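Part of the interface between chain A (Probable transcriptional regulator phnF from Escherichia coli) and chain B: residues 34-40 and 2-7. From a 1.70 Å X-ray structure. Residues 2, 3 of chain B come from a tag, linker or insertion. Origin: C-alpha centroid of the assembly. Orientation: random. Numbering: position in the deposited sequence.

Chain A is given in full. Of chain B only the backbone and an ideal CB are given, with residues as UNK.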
# COMPACT_ATOMS: atom_id res chain seq x y z
N GLY A 34 15.12 18.95 -2.55
CA GLY A 34 14.23 19.14 -3.68
C GLY A 34 12.97 18.34 -3.59
O GLY A 34 11.92 18.89 -3.87
N HIS A 35 13.02 17.08 -3.13
CA HIS A 35 11.79 16.23 -2.99
C HIS A 35 10.88 16.78 -1.91
O HIS A 35 9.64 16.79 -2.08
CB HIS A 35 12.04 14.65 -2.92
CG HIS A 35 12.12 13.99 -1.55
ND1 HIS A 35 11.34 12.90 -1.19
CD2 HIS A 35 13.00 14.17 -0.52
CE1 HIS A 35 11.66 12.50 0.04
NE2 HIS A 35 12.66 13.26 0.47
N VAL A 36 11.48 17.19 -0.80
CA VAL A 36 10.68 17.72 0.31
C VAL A 36 9.99 19.06 -0.09
O VAL A 36 8.77 19.27 0.17
CB VAL A 36 11.51 17.90 1.61
CG1 VAL A 36 10.70 18.70 2.69
CG2 VAL A 36 11.94 16.56 2.17
N ALA A 37 10.77 19.95 -0.64
CA ALA A 37 10.22 21.24 -1.16
C ALA A 37 9.10 21.04 -2.21
O ALA A 37 8.01 21.68 -2.15
CB ALA A 37 11.34 22.09 -1.69
N ASP A 38 9.29 20.11 -3.17
CA ASP A 38 8.19 19.78 -4.10
C ASP A 38 6.98 19.27 -3.45
O ASP A 38 5.90 19.64 -3.79
CB ASP A 38 8.59 18.70 -5.12
CG ASP A 38 9.30 19.28 -6.36
OD1 ASP A 38 9.10 20.49 -6.68
OD2 ASP A 38 10.09 18.51 -6.98
N ALA A 39 7.12 18.38 -2.46
CA ALA A 39 5.97 17.87 -1.82
C ALA A 39 5.15 18.95 -1.06
O ALA A 39 3.93 18.88 -1.02
CB ALA A 39 6.46 16.78 -0.83
N LEU A 40 5.89 19.84 -0.38
CA LEU A 40 5.31 20.88 0.52
C LEU A 40 4.93 22.09 -0.30
O LEU A 40 4.32 23.01 0.25
CB LEU A 40 6.36 21.32 1.54
CG LEU A 40 6.43 20.23 2.67
CD1 LEU A 40 7.58 20.61 3.59
CD2 LEU A 40 5.18 20.01 3.36
N UNK B 2 3.17 18.45 -4.39
CA UNK B 2 3.22 17.21 -5.26
C UNK B 2 4.34 16.28 -4.98
O UNK B 2 5.52 16.67 -5.03
CB UNK B 2 3.32 17.60 -6.74
N UNK B 3 4.00 15.00 -4.78
CA UNK B 3 5.02 13.95 -4.62
C UNK B 3 5.34 13.38 -5.99
O UNK B 3 4.44 12.89 -6.68
CB UNK B 3 4.55 12.85 -3.67
N UNK B 4 6.62 13.43 -6.36
CA UNK B 4 7.02 12.77 -7.57
C UNK B 4 7.16 11.27 -7.40
O UNK B 4 7.46 10.75 -6.31
CB UNK B 4 8.34 13.36 -8.07
N UNK B 5 6.90 10.63 -8.52
CA UNK B 5 6.89 9.23 -8.74
C UNK B 5 8.32 8.72 -8.66
O UNK B 5 9.24 9.29 -9.27
CB UNK B 5 6.24 8.89 -10.08
N UNK B 6 8.49 7.64 -7.93
CA UNK B 6 9.82 7.01 -7.83
C UNK B 6 9.93 5.72 -8.65
O UNK B 6 11.01 5.10 -8.74
CB UNK B 6 10.14 6.71 -6.37
N UNK B 7 8.83 5.36 -9.31
CA UNK B 7 8.86 4.19 -10.16
C UNK B 7 8.43 4.64 -11.56
O UNK B 7 7.87 5.75 -11.73
CB UNK B 7 7.96 3.08 -9.62

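Chain A presents nearly two turns of helix, held by the hydrogen bonds from D38(A) N to G34(A) O and from A39(A) N to H35(A) O. V36(A) and L40(A) point away from chain B, so H35(A), D38(A) and A39(A) are what the extended segment can meet.

Position 2 sits beside A39(A), with 4.5 Å between the CA atoms of the two residues, and does its work through the backbone. Its N donates to D38(A) O at 3.0 Å, and more weakly to A39(A) O, at 3.5 Å from the same N. Its O lies 3.5 Å from A39(A) CA in a CH···O contact, and takes a weak water bond from a water that also donates to H35(A) O. Since the CA-to-CB bond points away from the helix, the contact asks little of the side chain, and many types would fit. The deposited residue is H2(B), from the tag; its imidazole makes no hydrogen bond to the helix.

At position 3 the backbone stays extended (phi/psi -91/123) and CA-to-CB again points away, but the ideal CB is 5.2 Å from A39(A) CB. A methyl is what chain A offers here, so an apolar chain such as leucine, isoleucine or methionine would be reasonable, while a charge would find no partner on that methyl. It is M3(B), also from the tag, whose CG comes to 4.4 Å from A39(A) CB, a loose apolar contact.

Position 4 points sideways, its ideal CB beyond 5.5 Å from the helix stretch, yet the carboxylate of D38(A) reaches out in this direction. A donor of moderate length would suit: asparagine, glutamine or perhaps lysine. N4(B) has its ND2 3.6 Å from D38(A) OD2, and water links the two. One water accepts from N4(B) ND2 at 2.5 Å and donates to D38(A) OD2 at 2.6 Å; another accepts from N4(B) ND2 at 2.9 Å and donates weakly to D38(A) OD2 at 3.3 Å.

Position 5 is out of reach and leaves the choice open; A5(B) makes no contact here.

Position 6 points toward chain A across a gap, with H35(A) as the nearest feature. Only a long side chain could span it, polar ones such as glutamine, arginine or lysine being natural candidates. Q6(B), with chi1 m and chi2 t, extends its amide toward the H35(A) ring, which it meets obliquely and only loosely.

Position 7 is farther still, with no demand from this helix; it is A7(B).

Chain B 2-7: HMNAQA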
# COMPACT_ATOMS: atom_id res chain seq x y z
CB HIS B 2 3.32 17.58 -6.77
CG HIS B 2 2.91 16.45 -7.67
ND1 HIS B 2 3.73 15.95 -8.67
CD2 HIS B 2 1.79 15.66 -7.66
CE1 HIS B 2 3.12 14.92 -9.25
NE2 HIS B 2 1.95 14.73 -8.66
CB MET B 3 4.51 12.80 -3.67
CG MET B 3 4.29 13.15 -2.12
SD MET B 3 3.46 11.92 -1.22
CE MET B 3 1.80 11.72 -1.93
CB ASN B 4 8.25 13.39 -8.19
CG ASN B 4 7.92 14.69 -8.96
OD1 ASN B 4 6.91 14.78 -9.70
ND2 ASN B 4 8.75 15.69 -8.77
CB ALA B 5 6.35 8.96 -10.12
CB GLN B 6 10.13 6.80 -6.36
CG GLN B 6 10.25 8.17 -5.66
CD GLN B 6 10.56 8.06 -4.19
OE1 GLN B 6 10.40 6.99 -3.59
NE2 GLN B 6 10.96 9.19 -3.58
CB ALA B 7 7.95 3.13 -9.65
O HOH W 1 8.21 15.18 -3.70
O HOH W 2 10.04 15.95 -6.69
O HOH W 3 9.59 18.03 -10.22
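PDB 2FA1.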